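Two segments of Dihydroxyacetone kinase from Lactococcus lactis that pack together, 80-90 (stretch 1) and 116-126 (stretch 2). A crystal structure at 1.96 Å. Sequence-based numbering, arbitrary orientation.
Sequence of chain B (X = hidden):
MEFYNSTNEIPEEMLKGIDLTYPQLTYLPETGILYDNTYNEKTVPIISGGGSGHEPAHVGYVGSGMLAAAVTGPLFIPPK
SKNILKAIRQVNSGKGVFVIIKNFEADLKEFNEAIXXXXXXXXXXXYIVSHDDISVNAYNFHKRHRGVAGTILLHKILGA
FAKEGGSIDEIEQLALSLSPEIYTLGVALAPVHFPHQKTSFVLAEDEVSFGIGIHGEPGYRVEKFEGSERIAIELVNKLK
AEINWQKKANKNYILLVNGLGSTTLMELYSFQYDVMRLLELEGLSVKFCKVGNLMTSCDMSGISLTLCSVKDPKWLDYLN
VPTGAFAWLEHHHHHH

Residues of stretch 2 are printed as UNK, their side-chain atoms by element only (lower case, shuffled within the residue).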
# COMPACT_ATOMS: atom_id res chain seq x y z
N LYS B 80 -8.16 19.83 -15.59
CA LYS B 80 -8.69 20.66 -16.66
C LYS B 80 -8.62 19.93 -17.99
O LYS B 80 -7.71 19.14 -18.24
CB LYS B 80 -7.89 21.95 -16.76
CG LYS B 80 -8.16 22.90 -15.58
CD LYS B 80 -7.13 24.00 -15.52
CE LYS B 80 -7.42 24.94 -14.36
NZ LYS B 80 -8.88 25.26 -14.24
N SER B 81 -9.58 20.20 -18.86
CA SER B 81 -9.64 19.52 -20.14
C SER B 81 -8.32 19.74 -20.87
O SER B 81 -7.83 18.84 -21.57
CB SER B 81 -10.83 20.05 -20.95
OG SER B 81 -10.55 21.35 -21.43
N LYS B 82 -7.71 20.91 -20.71
CA LYS B 82 -6.49 21.18 -21.46
C LYS B 82 -5.38 20.17 -21.14
O LYS B 82 -4.64 19.73 -22.03
CB LYS B 82 -6.02 22.62 -21.25
CG LYS B 82 -5.48 22.88 -19.86
CD LYS B 82 -5.08 24.34 -19.76
CE LYS B 82 -4.40 24.64 -18.44
NZ LYS B 82 -4.25 26.13 -18.33
N ASN B 83 -5.27 19.78 -19.87
CA ASN B 83 -4.25 18.82 -19.47
C ASN B 83 -4.59 17.38 -19.86
O ASN B 83 -3.70 16.58 -20.17
CB ASN B 83 -3.95 18.94 -17.97
CG ASN B 83 -3.30 20.27 -17.63
OD1 ASN B 83 -3.73 21.00 -16.73
ND2 ASN B 83 -2.26 20.62 -18.38
N ILE B 84 -5.88 17.05 -19.84
CA ILE B 84 -6.31 15.77 -20.37
C ILE B 84 -5.97 15.69 -21.86
O ILE B 84 -5.47 14.69 -22.31
CB ILE B 84 -7.81 15.54 -20.18
CG1 ILE B 84 -8.18 15.49 -18.70
CG2 ILE B 84 -8.22 14.21 -20.80
CD1 ILE B 84 -9.68 15.55 -18.49
N LEU B 85 -6.24 16.76 -22.60
CA LEU B 85 -5.90 16.82 -24.03
C LEU B 85 -4.40 16.69 -24.28
O LEU B 85 -3.98 15.96 -25.18
CB LEU B 85 -6.43 18.11 -24.64
CG LEU B 85 -6.14 18.36 -26.13
CD1 LEU B 85 -6.69 17.21 -26.98
CD2 LEU B 85 -6.73 19.68 -26.57
N LYS B 86 -3.59 17.39 -23.49
CA LYS B 86 -2.15 17.20 -23.52
C LYS B 86 -1.74 15.74 -23.34
O LYS B 86 -0.86 15.26 -24.05
CB LYS B 86 -1.47 18.04 -22.45
CG LYS B 86 0.05 17.99 -22.49
CD LYS B 86 0.69 18.97 -21.52
CE LYS B 86 0.86 20.36 -22.13
NZ LYS B 86 1.88 20.40 -23.22
N ALA B 87 -2.34 15.05 -22.37
CA ALA B 87 -2.00 13.65 -22.15
C ALA B 87 -2.41 12.81 -23.35
O ALA B 87 -1.70 11.88 -23.74
CB ALA B 87 -2.65 13.16 -20.87
N ILE B 88 -3.56 13.11 -23.97
CA ILE B 88 -4.05 12.30 -25.08
C ILE B 88 -3.09 12.47 -26.26
O ILE B 88 -2.67 11.49 -26.89
CB ILE B 88 -5.47 12.72 -25.50
CG1 ILE B 88 -6.54 12.32 -24.47
CG2 ILE B 88 -5.79 12.23 -26.90
CD1 ILE B 88 -7.85 13.07 -24.65
N ARG B 89 -2.74 13.71 -26.54
CA ARG B 89 -1.85 14.00 -27.65
C ARG B 89 -0.50 13.33 -27.41
O ARG B 89 0.11 12.80 -28.33
CB ARG B 89 -1.64 15.51 -27.78
CG ARG B 89 -2.77 16.28 -28.46
CD ARG B 89 -2.37 17.75 -28.59
NE ARG B 89 -2.19 18.17 -29.99
CZ ARG B 89 -1.09 18.73 -30.48
NH1 ARG B 89 -0.03 18.96 -29.71
NH2 ARG B 89 -1.04 19.07 -31.76
N GLN B 90 -0.02 13.36 -26.18
CA GLN B 90 1.28 12.78 -25.94
C GLN B 90 1.36 11.27 -26.15
O GLN B 90 2.35 10.76 -26.69
CB GLN B 90 1.80 13.15 -24.58
CG GLN B 90 3.17 12.57 -24.33
CD GLN B 90 3.62 12.83 -22.93
OE1 GLN B 90 3.88 13.97 -22.55
NE2 GLN B 90 3.72 11.77 -22.14
N UNK B 116 -13.60 15.40 -27.22
CA UNK B 116 -14.13 16.09 -28.39
C UNK B 116 -13.06 16.85 -29.16
O UNK B 116 -13.04 16.78 -30.39
c UNK B 116 -15.32 16.98 -28.03
c UNK B 116 -18.92 15.69 -27.43
n UNK B 116 -20.01 15.66 -28.48
c UNK B 116 -16.46 16.19 -27.41
c UNK B 116 -17.83 16.73 -27.77
N UNK B 117 -12.19 17.59 -28.47
CA UNK B 117 -11.18 18.37 -29.19
C UNK B 117 -10.14 17.46 -29.83
O UNK B 117 -9.69 17.72 -30.94
o UNK B 117 -10.52 21.98 -26.51
c UNK B 117 -10.49 19.45 -28.34
c UNK B 117 -10.37 20.78 -26.18
c UNK B 117 -11.11 19.71 -26.98
o UNK B 117 -9.63 20.43 -25.22
N UNK B 118 -9.77 16.40 -29.12
CA UNK B 118 -8.85 15.39 -29.65
C UNK B 118 -9.38 14.79 -30.93
O UNK B 118 -8.64 14.63 -31.90
c UNK B 118 -8.62 14.29 -28.62
N UNK B 119 -10.67 14.44 -30.94
CA UNK B 119 -11.25 13.86 -32.15
C UNK B 119 -11.28 14.84 -33.32
O UNK B 119 -11.06 14.46 -34.47
c UNK B 119 -12.62 13.26 -31.87
c UNK B 119 -12.55 12.12 -30.86
n UNK B 119 -14.22 10.74 -32.01
c UNK B 119 -13.84 11.33 -30.73
c UNK B 119 -13.86 9.53 -32.42
n UNK B 119 -13.11 8.74 -31.65
n UNK B 119 -14.26 9.11 -33.61
N UNK B 120 -11.53 16.12 -33.04
CA UNK B 120 -11.52 17.08 -34.12
C UNK B 120 -10.11 17.25 -34.69
O UNK B 120 -9.94 17.67 -35.83
c UNK B 120 -13.34 18.27 -32.86
o UNK B 120 -11.14 19.23 -33.07
c UNK B 120 -12.12 18.44 -33.74
N UNK B 121 -9.09 16.93 -33.89
CA UNK B 121 -7.70 16.92 -34.35
C UNK B 121 -7.30 15.59 -35.01
O UNK B 121 -6.16 15.41 -35.42
o UNK B 121 -5.35 17.57 -30.89
c UNK B 121 -6.76 17.14 -33.17
c UNK B 121 -7.06 18.37 -32.33
o UNK B 121 -5.98 19.66 -30.62
c UNK B 121 -6.06 18.55 -31.20
N UNK B 122 -8.24 14.65 -35.10
CA UNK B 122 -8.00 13.44 -35.88
C UNK B 122 -7.54 12.24 -35.08
O UNK B 122 -7.21 11.19 -35.64
N UNK B 123 -7.51 12.37 -33.75
CA UNK B 123 -7.15 11.26 -32.88
C UNK B 123 -8.38 10.40 -32.55
O UNK B 123 -9.40 10.92 -32.07
c UNK B 123 -6.51 11.78 -31.58
c UNK B 123 -6.01 10.62 -30.71
c UNK B 123 -5.38 12.77 -31.89
c UNK B 123 -4.76 13.40 -30.63
N UNK B 124 -8.29 9.10 -32.80
CA UNK B 124 -9.38 8.18 -32.47
C UNK B 124 -9.47 7.89 -30.98
O UNK B 124 -9.06 6.83 -30.50
c UNK B 124 -9.23 6.86 -33.22
o UNK B 124 -10.47 4.99 -33.91
o UNK B 124 -11.50 6.41 -32.57
c UNK B 124 -10.50 6.03 -33.22
N UNK B 125 -10.04 8.83 -30.23
CA UNK B 125 -10.19 8.64 -28.80
C UNK B 125 -11.51 8.00 -28.47
O UNK B 125 -12.53 8.47 -28.93
c UNK B 125 -10.14 9.98 -28.04
c UNK B 125 -8.96 10.80 -28.48
c UNK B 125 -10.10 9.72 -26.54
N UNK B 126 -11.48 6.95 -27.65
CA UNK B 126 -12.68 6.24 -27.22
C UNK B 126 -12.62 6.16 -25.71
O UNK B 126 -11.55 6.35 -25.13
c UNK B 126 -13.16 3.02 -32.36
c UNK B 126 -12.59 5.00 -29.37
n UNK B 126 -12.65 3.03 -33.60
n UNK B 126 -13.92 2.03 -31.94
c UNK B 126 -13.43 4.10 -30.18
n UNK B 126 -12.92 4.04 -31.55
c UNK B 126 -12.74 4.85 -27.86

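Position 116 lies in a helix that begins earlier in the chain. Its side chain is four carbons in a row ending in a nitrogen. It is out of reach of stretch 1. This is Lys116.

Position 117 carries three carbons, the third bearing two oxygens. One of these oxygens comes to 3.3 Å from Leu85 CD2 and 4.0 Å from Ser81 OG. That is a glutamate, Glu117, and the oxygen is OE1. Its CA-to-CB bond points toward stretch 1. Chi1 is -11°, between the usual wells.

Position 118 has one side-chain carbon, 3.9 Å from Leu85 CD1 and 3.9 Å from Ile88 CG2. One carbon alone means alanine, Ala118. Its CA is 6.5 Å from the CA of Leu85, and Leu85 CD1 also reaches its backbone N at 3.8 Å.

Position 119 shows three carbons, a nitrogen, then a carbon carrying two more nitrogens. This guanidinium identifies Arg119. It does not touch stretch 1. Its NH1 turns back to its own stretch and donates to the backbone O of position 125 at 2.8 Å.

Position 120 has a first carbon bearing one oxygen and one carbon. The atoms fit threonine, Thr120. Its OG1 donates a hydrogen bond to Glu117 O at 3.0 Å, back along the helix, and the side chain stays clear of stretch 1.

Position 121 again has three carbons and two oxygens on the third. One oxygen lies 3.3 Å from Arg89 NE. This is Glu121, and OE1 is that oxygen. It sits at the edge of the guanidinium, near its plane. OE2 is 4.1 Å from Leu85 CD2.

Position 122 has no side-chain atoms, so it is Gly122. Phi is 97°, and the helix closes here in a Schellman motif. A CB at these angles would be jammed against the carbonyl O of Glu121.

Position 123 has four carbons, forked at the first, with one arm two carbons long. The end of the longer arm lies 4.0 Å from Ile88 CG2 and 4.1 Å from Arg89 CG. That is isoleucine, Ile123, and the end carbon is CD1.

Position 124 has two carbons, the second carrying two oxygens: Asp124. It faces no residue of stretch 1. OD1 accepts from Arg119 NH1 at 3.0 Å, in a salt bridge.

Position 125 has one carbon carrying two more. One of the two outer carbons is 3.8 Å from Ile88 CG2. This is Val125, and that carbon is CG2.

Position 126 has three carbons, a nitrogen, and a carbon with two nitrogens: Arg126. It is out of reach of stretch 1. NH2 forms a salt bridge with Asp124 OD2 at 2.9 Å.

The contact buries 366 Å², both sides summed. The helices cross at -41°, their axes 10.0 Å apart at closest approach. Leu85 and Ile88 pack on Ala118, and Ile88 also meets Ile123 and Val125. The charged pair Arg89 and Glu121 adds a salt bridge whose hydrogen bond is weak.

Stretch 2 116-126: KEARTEGIDVR
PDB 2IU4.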